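Local coordinates for nitrate transport protein (Parabacteroides distasonis, PDB 3HN0) that probably serves as the substrate-binding component of an ABC transporter, with nitrate or a related small solute as a possible but unproven ligand, at residues 107-112 against 125-130; 134-139 against 151-156; 113-118 against 166-171; 81-86 against 177-182. All blocks are in the same frame, centred on the assembly; numbering follows the deposited sequence.

How the contacts relate
Contacts 1, 2 and 3 belong to one lobe, and contact 4 lies between that lobe and the seven-stranded sheet. Helix 107-119 serves contacts 1 and 3, whose centres are about 12 Å apart and which meet where L125 packs on R113 and L116. Contact 2 follows contact 1 in the chain and touches it through F129 against I135. Between contacts 3 and 4, centres about 13 Å apart, N171 makes two probable hydrogen bonds, N171 O to F181 N (2.8 Å) and N171 OD1 to L86 N (2.9 Å). Contacts 2 and 4 do not touch (centres about 20 Å apart). A bound ethanediol, probably from the crystallisation liquor, lies about 3 Å from the L179 side chain.

Contact 1. Residues 107-112 against 125-130; sequences TPDILT and LNYAFN
D109 and Y127 face each other across this contact through a short hydrogen bond, from the phenol OH of Y127 to OD1 of D109 (2.6 Å). The carboxylate sits at the hydroxyl edge of the ring, near the ring plane, but its own plane is turned 68° from that of the ring. OD1 is met on its syn side, with the hydroxyl 24° out of the carboxylate plane. With CG anti to the backbone N (chi1 -178°), the D109 carboxylate swings out from the helix to reach the tyrosine. The second kind of interaction is ionic: the same OD1 takes a salt bridge from R113 NE, one turn on, while OD2 accepts from the backbone N of G105.

Apolar contact is slight. T112 CG2 approaches L125 CD2 at 4.3 Å, beside L99, which both side chains touch. Bonds within each segment set the polar ends. T112 OG1 returns to P108 O at 2.7 Å, an oxygen that also accepts the helical bond of T112 N; with OG1 so held, the methyl is turned to L125. Beyond the strand, A128 N donates to N126 OD1 (2.8 Å), an Asx turn that bends the chain at Y127. An alanine in place of D109 would probably leave the Y127 hydroxyl without its acceptor and take from R113 NE its salt-bridge partner. The chemistry thus ties helix 107-119 to the end of strand 125-126 in a beta-alpha-beta unit through one carboxylate, whose negative charge is probably stabilised by its two donors at OD1 and the backbone N-H at OD2.

Contact 2. Residues 134-139 against 151-156; sequences EITQGI and EPFLSI
A helix-strand-helix unit, 132-141, 146-149 and 153-160, brings T136 of its first helix against F153 and I156 of its second. The helices come close here, with the CA atoms of T136 and F153 6.3 Å apart. T136 splits its two branches between the two partners. OG1 lies 3.3 Å from F153 CB and stands obliquely to the phenyl ring, while the methyl CG2 meets I156 CG2 at 4.0 Å. With OG1 anti to the carbonyl carbon (chi1 -60°), the hydroxyl keeps its bond to A132 O, one turn back in its own helix. Its polar need is therefore met without help from the second helix, and the meeting across is one of van der Waals contact. A glycine in place of T136 would probably open a gap between the helices at F153 and I156 and leave A132 O without the hydroxyl.

Next to the cis peptide that precedes P152, E151 OE1 accepts from S155 N (3.1 Å) from above the carboxylate plane. Its other oxygen, OE2, forms a salt bridge with R239 NE, so the carboxylate links this segment to helix 234-240. Both helices also rest on the three-stranded sheet: I139 and L154 each touch V89, and T136 and I139 touch L149. Two successive helices packed on a sheet, joined by one of its strands, fit the layered alpha/beta lobe of a periplasmic-type binding protein.

Contact 3. Residues 113-118 against 166-171; sequences RYYLGR and ITADLN
D169 OD1, in a residue whose backbone O lies near the Y115 ring, is gripped by two donors from N171. The backbone N of N171 comes nearly end on to the C-O bond at 3.0 Å. The side-chain ND2 arrives at 2.9 Å from well above the carboxylate plane, 47° out of it. The first bond closes an Asx turn, and together the two fix the carboxylate against rotation as the chain leaves the strand; OD2 in turn is held by H172 NE2.

L170, within that turn, lies on the tyrosine. L170 CD1 sits 3.7 Å from the centroid of the Y115 ring, only 6° off the ring normal, a CH-pi contact over the middle of one face. CG of the leucine follows at 3.7 Å from Y115 CG, so the branch covers the ring from its centre back toward its root. At the other end the phenol reaches A168: its OH lies 3.1 Å from A168 CB, a tight approach, and CZ lies 3.6 Å from the same methyl. Y115 spans both residues because its CG points opposite the backbone N (chi1 174°), which lays the ring out from the helix alongside L170 and A168.

T167 and A168 both face L88, where the strand bulges. The contact thus joins helix 107-119 to strand 165-169, one of the two outer strands of the three-stranded antiparallel sheet within this chain, an edge marked by a classic beta bulge and closed by an Asx turn.

Contact 4. Residues 81-86 against 177-182; sequences PIWGTL and DTLGFA
W83 and the loop 177-182 pack tightly on one side and, on the other, their backbones are bridged by a water. On the tight side the indole is held by L179 and A182. L179 CD1 stands 3.8 Å from the centroid of the six-membered ring, 12° off its normal, in a CH-pi contact over one face. The L179 side chain extends away from its own backbone N (chi1 177°), which carries the isobutyl end over the ring, with CG itself 3.8 Å from W83 CZ3. A182 CB comes to 3.6 Å from the same CZ3. Carbonyl oxygens complete the fit: G180 O lies at the ring edge, near its plane, 3.5 Å from CZ3, and F181 O approaches CE3 obliquely at 3.4 Å. The indole N-H points to another partner, NE1 donating to Y243 O.

The backbones stand farther apart. No hydrogen bond joins them directly; instead one water donates to both W83 O and F181 O, at 2.7 Å from each. G180 turns the loop with a positive phi, a backbone shape in which a CB would collide with the carbonyl oxygen of L179, so that glycine fits. L179 also has a bound ethanediol near its side chain and packs on G225 of the second subunit, while T178 OG1 is bonded to A228 N of that subunit.

Segment 81-86 leads from strand 76-82 of the large sheet to strand 87-90 of the small one, and 177-182 leads back to strand 184-188. These crossings probably form the hinge of a two-lobed binding protein, with strand 242-246 against W83 and L179, and helix 251-264 against L179, F181 and A182.

Contact 1. Residues 107-112 against 125-130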
loop_
_atom_site.group_PDB
_atom_site.type_symbol
_atom_site.label_atom_id
_atom_site.label_comp_id
_atom_site.label_asym_id
_atom_site.label_seq_id
_atom_site.Cartn_x
_atom_site.Cartn_y
_atom_site.Cartn_z
ATOM N N THR A 107 8.929 17.329 1.372
ATOM C CA THR A 107 8.508 15.937 1.156
ATOM C C THR A 107 9.314 15.167 0.070
ATOM O O THR A 107 9.858 14.118 0.346
ATOM C CB THR A 107 7.008 15.859 0.931
ATOM O OG1 THR A 107 6.346 16.496 2.044
ATOM C CG2 THR A 107 6.563 14.411 0.868
ATOM N N PRO A 108 9.343 15.660 -1.183
ATOM C CA PRO A 108 10.035 14.863 -2.213
ATOM C C PRO A 108 11.482 14.530 -1.898
ATOM O O PRO A 108 11.959 13.425 -2.159
ATOM C CB PRO A 108 9.944 15.732 -3.478
ATOM C CG PRO A 108 9.595 17.104 -3.019
ATOM C CD PRO A 108 8.759 16.891 -1.742
ATOM N N ASP A 109 12.210 15.467 -1.315
ATOM C CA ASP A 109 13.585 15.248 -0.901
ATOM C C ASP A 109 13.718 14.163 0.200
ATOM O O ASP A 109 14.452 13.174 0.075
ATOM C CB ASP A 109 14.124 16.594 -0.377
ATOM C CG ASP A 109 15.563 16.538 0.047
ATOM O OD1 ASP A 109 16.254 15.566 -0.326
ATOM O OD2 ASP A 109 16.006 17.493 0.741
ATOM N N ILE A 110 12.957 14.335 1.271
ATOM C CA ILE A 110 12.978 13.391 2.388
ATOM C C ILE A 110 12.618 11.965 1.964
ATOM O O ILE A 110 13.311 11.010 2.323
ATOM C CB ILE A 110 12.110 13.859 3.557
ATOM C CG1 ILE A 110 12.669 15.149 4.156
ATOM C CG2 ILE A 110 12.044 12.726 4.640
ATOM C CD1 ILE A 110 11.628 16.079 4.803
ATOM N N LEU A 111 11.567 11.831 1.158
ATOM C CA LEU A 111 11.143 10.524 0.674
ATOM C C LEU A 111 12.159 9.875 -0.258
ATOM O O LEU A 111 12.283 8.636 -0.293
ATOM C CB LEU A 111 9.750 10.585 0.026
ATOM C CG LEU A 111 8.613 10.873 1.057
ATOM C CD1 LEU A 111 7.236 10.727 0.398
ATOM C CD2 LEU A 111 8.712 10.002 2.304
ATOM N N THR A 112 12.866 10.678 -1.027
ATOM C CA THR A 112 13.905 10.148 -1.895
ATOM C C THR A 112 15.034 9.634 -1.004
ATOM O O THR A 112 15.517 8.533 -1.201
ATOM C CB THR A 112 14.414 11.239 -2.878
ATOM O OG1 THR A 112 13.305 11.649 -3.708
ATOM C CG2 THR A 112 15.522 10.712 -3.770
ATOM N N LEU A 125 23.001 13.133 -4.435
ATOM C CA LEU A 125 21.830 13.996 -4.623
ATOM C C LEU A 125 22.251 15.365 -5.144
ATOM O O LEU A 125 23.208 15.939 -4.676
ATOM C CB LEU A 125 21.035 14.107 -3.333
ATOM C CG LEU A 125 20.520 12.753 -2.831
ATOM C CD1 LEU A 125 19.867 12.893 -1.445
ATOM C CD2 LEU A 125 19.543 12.141 -3.839
ATOM N N ASN A 126 21.566 15.866 -6.155
ATOM C CA ASN A 126 21.852 17.173 -6.670
ATOM C C ASN A 126 20.616 18.044 -6.598
ATOM O O ASN A 126 19.578 17.715 -7.159
ATOM C CB ASN A 126 22.361 17.053 -8.094
ATOM C CG ASN A 126 22.946 18.353 -8.623
ATOM O OD1 ASN A 126 22.394 19.451 -8.414
ATOM N ND2 ASN A 126 24.065 18.232 -9.332
ATOM N N TYR A 127 20.758 19.171 -5.898
ATOM C CA TYR A 127 19.665 20.074 -5.606
ATOM C C TYR A 127 19.773 21.353 -6.448
ATOM O O TYR A 127 19.157 22.373 -6.136
ATOM C CB TYR A 127 19.667 20.409 -4.110
ATOM C CG TYR A 127 19.422 19.235 -3.191
ATOM C CD1 TYR A 127 18.176 18.600 -3.154
ATOM C CD2 TYR A 127 20.438 18.740 -2.360
ATOM C CE1 TYR A 127 17.946 17.494 -2.299
ATOM C CE2 TYR A 127 20.222 17.675 -1.514
ATOM C CZ TYR A 127 18.970 17.045 -1.486
ATOM O OH TYR A 127 18.797 16.015 -0.599
ATOM N N ALA A 128 20.479 21.256 -7.560
ATOM C CA ALA A 128 20.638 22.370 -8.500
ATOM C C ALA A 128 19.297 22.924 -8.985
ATOM O O ALA A 128 19.189 24.114 -9.238
ATOM C CB ALA A 128 21.527 21.950 -9.687
ATOM N N PHE A 129 18.279 22.074 -9.106
ATOM C CA PHE A 129 16.985 22.495 -9.611
ATOM C C PHE A 129 15.940 22.348 -8.507
ATOM O O PHE A 129 15.680 21.238 -8.055
ATOM C CB PHE A 129 16.607 21.624 -10.820
ATOM C CG PHE A 129 17.574 21.757 -12.000
ATOM C CD1 PHE A 129 17.790 22.994 -12.594
ATOM C CD2 PHE A 129 18.241 20.651 -12.509
ATOM C CE1 PHE A 129 18.676 23.125 -13.669
ATOM C CE2 PHE A 129 19.124 20.773 -13.573
ATOM C CZ PHE A 129 19.337 22.008 -14.158
ATOM N N ASN A 130 15.309 23.439 -8.089
ATOM C CA ASN A 130 14.394 23.355 -6.935
ATOM C C ASN A 130 12.979 22.956 -7.306
ATOM O O ASN A 130 12.195 22.578 -6.420
ATOM C CB ASN A 130 14.376 24.652 -6.114
ATOM C CG ASN A 130 13.722 24.464 -4.746
ATOM O OD1 ASN A 130 12.736 25.114 -4.430
ATOM N ND2 ASN A 130 14.237 23.544 -3.966
#

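Contact 2. Residues 134-139 against 151-156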
loop_
_atom_site.group_PDB
_atom_site.type_symbol
_atom_site.label_atom_id
_atom_site.label_comp_id
_atom_site.label_asym_id
_atom_site.label_seq_id
_atom_site.Cartn_x
_atom_site.Cartn_y
_atom_site.Cartn_z
ATOM N N GLU A 134 11.926 22.545 -13.635
ATOM C CA GLU A 134 13.330 22.772 -13.913
ATOM C C GLU A 134 14.095 21.474 -14.134
ATOM O O GLU A 134 14.946 21.409 -15.032
ATOM C CB GLU A 134 13.999 23.544 -12.799
ATOM C CG GLU A 134 13.620 25.068 -12.877
ATOM C CD GLU A 134 13.947 25.826 -11.592
ATOM O OE1 GLU A 134 14.092 25.203 -10.532
ATOM O OE2 GLU A 134 14.031 27.073 -11.644
ATOM N N ILE A 135 13.791 20.482 -13.311
ATOM C CA ILE A 135 14.326 19.124 -13.471
ATOM C C ILE A 135 13.943 18.554 -14.834
ATOM O O ILE A 135 14.785 17.957 -15.501
ATOM C CB ILE A 135 13.885 18.171 -12.356
ATOM C CG1 ILE A 135 14.629 18.539 -11.057
ATOM C CG2 ILE A 135 14.208 16.676 -12.741
ATOM C CD1 ILE A 135 14.336 17.675 -9.900
ATOM N N THR A 136 12.689 18.742 -15.239
ATOM C CA THR A 136 12.216 18.209 -16.535
ATOM C C THR A 136 13.044 18.823 -17.657
ATOM O O THR A 136 13.535 18.141 -18.556
ATOM C CB THR A 136 10.712 18.503 -16.738
ATOM O OG1 THR A 136 9.953 17.882 -15.673
ATOM C CG2 THR A 136 10.231 17.972 -18.095
ATOM N N GLN A 137 13.199 20.137 -17.609
ATOM C CA GLN A 137 13.985 20.815 -18.609
ATOM C C GLN A 137 15.441 20.314 -18.597
ATOM O O GLN A 137 16.051 20.155 -19.650
ATOM C CB GLN A 137 13.882 22.322 -18.326
ATOM C CG GLN A 137 14.678 23.124 -19.204
ATOM C CD GLN A 137 14.311 22.841 -20.598
ATOM O OE1 GLN A 137 13.120 22.656 -20.899
ATOM N NE2 GLN A 137 15.315 22.718 -21.462
ATOM N N GLY A 138 16.026 20.128 -17.407
ATOM C CA GLY A 138 17.369 19.594 -17.263
ATOM C C GLY A 138 17.498 18.217 -17.903
ATOM O O GLY A 138 18.497 17.913 -18.523
ATOM N N ILE A 139 16.466 17.402 -17.787
ATOM C CA ILE A 139 16.502 16.079 -18.435
ATOM C C ILE A 139 16.556 16.270 -19.968
ATOM O O ILE A 139 17.431 15.736 -20.648
ATOM C CB ILE A 139 15.253 15.218 -18.066
ATOM C CG1 ILE A 139 15.275 14.835 -16.601
ATOM C CG2 ILE A 139 15.193 13.949 -18.997
ATOM C CD1 ILE A 139 14.010 14.149 -16.063
ATOM N N GLU A 151 3.524 14.034 -11.529
ATOM C CA GLU A 151 2.773 14.447 -12.698
ATOM C C GLU A 151 2.431 15.914 -12.635
ATOM O O GLU A 151 2.218 16.402 -11.563
ATOM C CB GLU A 151 1.521 13.615 -12.777
ATOM C CG GLU A 151 1.825 12.121 -13.007
ATOM C CD GLU A 151 2.356 11.837 -14.384
ATOM O OE1 GLU A 151 2.525 12.766 -15.228
ATOM O OE2 GLU A 151 2.619 10.669 -14.639
ATOM N N PRO A 152 2.332 16.601 -13.790
ATOM C CA PRO A 152 2.412 16.161 -15.178
ATOM C C PRO A 152 3.848 16.096 -15.710
ATOM O O PRO A 152 4.098 15.583 -16.835
ATOM C CB PRO A 152 1.638 17.263 -15.908
ATOM C CG PRO A 152 1.905 18.434 -15.147
ATOM C CD PRO A 152 2.016 18.050 -13.718
ATOM N N PHE A 153 4.795 16.552 -14.899
ATOM C CA PHE A 153 6.194 16.697 -15.354
ATOM C C PHE A 153 6.756 15.328 -15.752
ATOM O O PHE A 153 7.532 15.193 -16.706
ATOM C CB PHE A 153 7.018 17.261 -14.211
ATOM C CG PHE A 153 6.502 18.549 -13.717
ATOM C CD1 PHE A 153 6.688 19.691 -14.478
ATOM C CD2 PHE A 153 5.784 18.627 -12.477
ATOM C CE1 PHE A 153 6.204 20.928 -14.032
ATOM C CE2 PHE A 153 5.292 19.850 -12.044
ATOM C CZ PHE A 153 5.491 21.004 -12.841
ATOM N N LEU A 154 6.405 14.328 -14.965
ATOM C CA LEU A 154 6.790 12.939 -15.240
ATOM C C LEU A 154 6.388 12.530 -16.660
ATOM O O LEU A 154 7.194 12.034 -17.439
ATOM C CB LEU A 154 6.133 12.013 -14.229
ATOM C CG LEU A 154 6.389 10.500 -14.323
ATOM C CD1 LEU A 154 7.873 10.170 -14.393
ATOM C CD2 LEU A 154 5.708 9.745 -13.094
ATOM N N SER A 155 5.113 12.733 -16.975
ATOM C CA SER A 155 4.570 12.380 -18.292
ATOM C C SER A 155 5.249 13.155 -19.411
ATOM O O SER A 155 5.576 12.602 -20.481
ATOM C CB SER A 155 3.057 12.646 -18.330
ATOM O OG SER A 155 2.375 11.743 -17.478
ATOM N N ILE A 156 5.458 14.436 -19.157
ATOM C CA ILE A 156 6.110 15.320 -20.169
ATOM C C ILE A 156 7.552 14.847 -20.445
ATOM O O ILE A 156 7.993 14.763 -21.603
ATOM C CB ILE A 156 6.093 16.777 -19.673
ATOM C CG1 ILE A 156 4.650 17.286 -19.631
ATOM C CG2 ILE A 156 7.028 17.689 -20.533
ATOM C CD1 ILE A 156 4.506 18.587 -18.852
#

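Contact 3. Residues 113-118 against 166-171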
loop_
_atom_site.group_PDB
_atom_site.type_symbol
_atom_site.label_atom_id
_atom_site.label_comp_id
_atom_site.label_asym_id
_atom_site.label_seq_id
_atom_site.Cartn_x
_atom_site.Cartn_y
_atom_site.Cartn_z
ATOM N N ARG A 113 15.410 10.413 -0.001
ATOM C CA ARG A 113 16.462 9.959 0.912
ATOM C C ARG A 113 16.041 8.675 1.629
ATOM O O ARG A 113 16.827 7.750 1.773
ATOM C CB ARG A 113 16.823 11.070 1.898
ATOM C CG ARG A 113 17.669 12.175 1.248
ATOM C CD ARG A 113 18.202 13.116 2.307
ATOM N NE ARG A 113 17.353 14.284 2.478
ATOM C CZ ARG A 113 17.155 14.932 3.621
ATOM N NH1 ARG A 113 17.695 14.501 4.758
ATOM N NH2 ARG A 113 16.382 16.016 3.625
ATOM N N TYR A 114 14.762 8.589 2.007
ATOM C CA TYR A 114 14.273 7.391 2.666
ATOM C C TYR A 114 14.373 6.152 1.771
ATOM O O TYR A 114 14.794 5.047 2.197
ATOM C CB TYR A 114 12.827 7.618 3.121
ATOM C CG TYR A 114 12.176 6.350 3.604
ATOM C CD1 TYR A 114 12.541 5.787 4.822
ATOM C CD2 TYR A 114 11.174 5.690 2.840
ATOM C CE1 TYR A 114 11.972 4.622 5.275
ATOM C CE2 TYR A 114 10.599 4.496 3.302
ATOM C CZ TYR A 114 11.010 3.976 4.528
ATOM O OH TYR A 114 10.468 2.810 5.029
ATOM N N TYR A 115 13.919 6.327 0.529
ATOM C CA TYR A 115 13.947 5.259 -0.461
ATOM C C TYR A 115 15.381 4.775 -0.717
ATOM O O TYR A 115 15.624 3.596 -0.722
ATOM C CB TYR A 115 13.314 5.735 -1.792
ATOM C CG TYR A 115 13.449 4.713 -2.883
ATOM C CD1 TYR A 115 12.564 3.656 -2.967
ATOM C CD2 TYR A 115 14.482 4.788 -3.811
ATOM C CE1 TYR A 115 12.706 2.680 -3.961
ATOM C CE2 TYR A 115 14.612 3.808 -4.809
ATOM C CZ TYR A 115 13.713 2.782 -4.858
ATOM O OH TYR A 115 13.815 1.804 -5.808
ATOM N N LEU A 116 16.305 5.691 -0.883
ATOM C CA LEU A 116 17.691 5.311 -1.165
ATOM C C LEU A 116 18.276 4.543 0.016
ATOM O O LEU A 116 18.918 3.512 -0.169
ATOM C CB LEU A 116 18.525 6.523 -1.510
ATOM C CG LEU A 116 18.178 7.254 -2.827
ATOM C CD1 LEU A 116 19.029 8.545 -2.947
ATOM C CD2 LEU A 116 18.335 6.376 -4.063
ATOM N N GLY A 117 18.015 5.011 1.231
ATOM C CA GLY A 117 18.457 4.269 2.431
ATOM C C GLY A 117 17.866 2.874 2.547
ATOM O O GLY A 117 18.574 1.888 2.798
ATOM N N ARG A 118 16.554 2.782 2.379
ATOM C CA ARG A 118 15.832 1.513 2.445
ATOM C C ARG A 118 16.350 0.503 1.395
ATOM O O ARG A 118 16.475 -0.691 1.658
ATOM C CB ARG A 118 14.329 1.801 2.204
ATOM C CG ARG A 118 13.446 0.603 1.941
ATOM C CD ARG A 118 12.010 1.032 1.545
ATOM N NE ARG A 118 11.592 0.438 0.268
ATOM C CZ ARG A 118 10.413 0.634 -0.318
ATOM N NH1 ARG A 118 9.494 1.391 0.256
ATOM N NH2 ARG A 118 10.144 0.053 -1.481
ATOM N N ILE A 166 10.664 5.075 -16.054
ATOM C CA ILE A 166 10.403 4.983 -14.606
ATOM C C ILE A 166 11.097 3.695 -14.122
ATOM O O ILE A 166 10.894 2.636 -14.702
ATOM C CB ILE A 166 8.945 4.917 -14.311
ATOM C CG1 ILE A 166 8.271 6.231 -14.683
ATOM C CG2 ILE A 166 8.731 4.599 -12.845
ATOM C CD1 ILE A 166 6.743 6.192 -14.578
ATOM N N THR A 167 11.939 3.826 -13.103
ATOM C CA THR A 167 12.653 2.704 -12.514
ATOM C C THR A 167 12.200 2.376 -11.097
ATOM O O THR A 167 12.503 1.287 -10.615
ATOM C CB THR A 167 14.173 2.949 -12.530
ATOM O OG1 THR A 167 14.514 4.088 -11.728
ATOM C CG2 THR A 167 14.658 3.164 -13.996
ATOM N N ALA A 168 11.490 3.279 -10.432
ATOM C CA ALA A 168 10.971 2.975 -9.081
ATOM C C ALA A 168 9.804 3.851 -8.731
ATOM O O ALA A 168 9.699 5.001 -9.199
ATOM C CB ALA A 168 12.101 3.159 -8.038
ATOM N N ASP A 169 8.968 3.330 -7.838
ATOM C CA ASP A 169 7.848 4.018 -7.249
ATOM C C ASP A 169 8.282 4.389 -5.850
ATOM O O ASP A 169 8.629 3.500 -5.078
ATOM C CB ASP A 169 6.700 3.019 -7.284
ATOM C CG ASP A 169 5.422 3.519 -6.613
ATOM O OD1 ASP A 169 5.488 4.405 -5.759
ATOM O OD2 ASP A 169 4.336 2.977 -6.941
ATOM N N LEU A 170 8.298 5.676 -5.541
ATOM C CA LEU A 170 8.821 6.169 -4.261
ATOM C C LEU A 170 7.739 6.491 -3.238
ATOM O O LEU A 170 7.975 7.219 -2.257
ATOM C CB LEU A 170 9.740 7.386 -4.502
ATOM C CG LEU A 170 11.200 7.010 -4.709
ATOM C CD1 LEU A 170 11.346 5.950 -5.790
ATOM C CD2 LEU A 170 12.014 8.265 -5.006
ATOM N N ASN A 171 6.553 5.947 -3.462
ATOM C CA ASN A 171 5.394 6.314 -2.670
ATOM C C ASN A 171 5.034 5.371 -1.515
ATOM O O ASN A 171 3.995 5.554 -0.885
ATOM C CB ASN A 171 4.155 6.504 -3.560
ATOM C CG ASN A 171 4.359 7.554 -4.646
ATOM O OD1 ASN A 171 4.542 8.720 -4.353
ATOM N ND2 ASN A 171 4.400 7.109 -5.900
#

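Contact 4. Residues 81-86 against 177-182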
loop_
_atom_site.group_PDB
_atom_site.type_symbol
_atom_site.label_atom_id
_atom_site.label_comp_id
_atom_site.label_asym_id
_atom_site.label_seq_id
_atom_site.Cartn_x
_atom_site.Cartn_y
_atom_site.Cartn_z
ATOM N N PRO A 81 -6.459 12.634 -0.978
ATOM C CA PRO A 81 -7.099 12.196 -2.210
ATOM C C PRO A 81 -6.185 11.623 -3.270
ATOM O O PRO A 81 -6.662 11.255 -4.342
ATOM C CB PRO A 81 -7.658 13.514 -2.750
ATOM C CG PRO A 81 -6.658 14.529 -2.364
ATOM C CD PRO A 81 -6.141 14.059 -1.020
ATOM N N ILE A 82 -4.896 11.627 -3.017
ATOM C CA ILE A 82 -3.955 11.244 -4.055
ATOM C C ILE A 82 -2.804 10.536 -3.358
ATOM O O ILE A 82 -2.381 10.900 -2.259
ATOM C CB ILE A 82 -3.550 12.495 -4.920
ATOM C CG1 ILE A 82 -2.569 12.124 -6.061
ATOM C CG2 ILE A 82 -2.886 13.586 -4.041
ATOM C CD1 ILE A 82 -2.199 13.295 -7.052
ATOM N N TRP A 83 -2.323 9.463 -3.995
ATOM C CA TRP A 83 -1.391 8.550 -3.343
ATOM C C TRP A 83 -0.118 8.273 -4.183
ATOM O O TRP A 83 0.790 7.587 -3.745
ATOM C CB TRP A 83 -2.129 7.232 -2.989
ATOM C CG TRP A 83 -3.279 7.532 -2.050
ATOM C CD1 TRP A 83 -4.529 7.923 -2.404
ATOM C CD2 TRP A 83 -3.215 7.614 -0.613
ATOM N NE1 TRP A 83 -5.277 8.217 -1.294
ATOM C CE2 TRP A 83 -4.510 7.997 -0.167
ATOM C CE3 TRP A 83 -2.219 7.343 0.340
ATOM C CZ2 TRP A 83 -4.817 8.169 1.155
ATOM C CZ3 TRP A 83 -2.537 7.486 1.685
ATOM C CH2 TRP A 83 -3.837 7.923 2.084
ATOM N N GLY A 84 -0.072 8.797 -5.390
ATOM C CA GLY A 84 1.043 8.561 -6.323
ATOM C C GLY A 84 1.681 9.887 -6.691
ATOM O O GLY A 84 1.240 10.581 -7.601
ATOM N N THR A 85 2.698 10.302 -5.947
ATOM C CA THR A 85 3.286 11.583 -6.219
ATOM C C THR A 85 4.736 11.589 -6.645
ATOM O O THR A 85 5.197 12.588 -7.201
ATOM C CB THR A 85 3.101 12.557 -5.018
ATOM O OG1 THR A 85 3.881 12.134 -3.934
ATOM C CG2 THR A 85 1.682 12.589 -4.567
ATOM N N LEU A 86 5.474 10.517 -6.367
ATOM C CA LEU A 86 6.904 10.558 -6.615
ATOM C C LEU A 86 7.408 9.274 -7.266
ATOM O O LEU A 86 7.204 8.164 -6.770
ATOM C CB LEU A 86 7.645 10.867 -5.316
ATOM C CG LEU A 86 9.047 11.414 -5.522
ATOM C CD1 LEU A 86 8.973 12.846 -6.181
ATOM C CD2 LEU A 86 9.797 11.411 -4.199
ATOM N N ASP A 177 3.126 -2.315 1.681
ATOM C CA ASP A 177 2.345 -1.089 1.825
ATOM C C ASP A 177 1.855 -0.720 0.417
ATOM O O ASP A 177 2.436 0.161 -0.171
ATOM C CB ASP A 177 3.227 0.042 2.457
ATOM C CG ASP A 177 2.444 1.415 2.717
ATOM O OD1 ASP A 177 1.250 1.282 2.977
ATOM O OD2 ASP A 177 2.997 2.608 2.654
ATOM N N THR A 178 0.798 -1.362 -0.132
ATOM C CA THR A 178 0.263 -0.936 -1.447
ATOM C C THR A 178 -0.372 0.441 -1.380
ATOM O O THR A 178 -0.495 1.100 -2.415
ATOM C CB THR A 178 -0.794 -1.920 -2.121
ATOM O OG1 THR A 178 -1.986 -1.991 -1.340
ATOM C CG2 THR A 178 -0.198 -3.304 -2.299
ATOM N N LEU A 179 -0.796 0.874 -0.201
ATOM C CA LEU A 179 -1.460 2.186 -0.080
ATOM C C LEU A 179 -0.454 3.313 -0.285
ATOM O O LEU A 179 -0.711 4.250 -1.037
ATOM C CB LEU A 179 -2.163 2.369 1.278
ATOM C CG LEU A 179 -2.828 3.732 1.531
ATOM C CD1 LEU A 179 -3.921 3.967 0.535
ATOM C CD2 LEU A 179 -3.392 3.926 2.972
ATOM N N GLY A 180 0.701 3.206 0.343
ATOM C CA GLY A 180 1.645 4.338 0.305
ATOM C C GLY A 180 1.314 5.544 1.153
ATOM O O GLY A 180 0.338 5.575 1.901
ATOM N N PHE A 181 2.194 6.543 1.076
ATOM C CA PHE A 181 2.184 7.622 2.029
ATOM C C PHE A 181 1.031 8.613 1.848
ATOM O O PHE A 181 0.757 9.033 0.766
ATOM C CB PHE A 181 3.468 8.458 1.925
ATOM C CG PHE A 181 4.738 7.684 2.143
ATOM C CD1 PHE A 181 5.050 7.164 3.380
ATOM C CD2 PHE A 181 5.641 7.525 1.110
ATOM C CE1 PHE A 181 6.244 6.496 3.589
ATOM C CE2 PHE A 181 6.825 6.850 1.313
ATOM C CZ PHE A 181 7.119 6.326 2.538
ATOM N N ALA A 182 0.443 9.054 2.950
ATOM C CA ALA A 182 -0.538 10.116 2.919
ATOM C C ALA A 182 0.202 11.471 2.866
ATOM O O ALA A 182 0.340 12.171 3.868
ATOM C CB ALA A 182 -1.494 9.988 4.095
HETATM O O HOH W 1 2.043 8.699 -1.600
#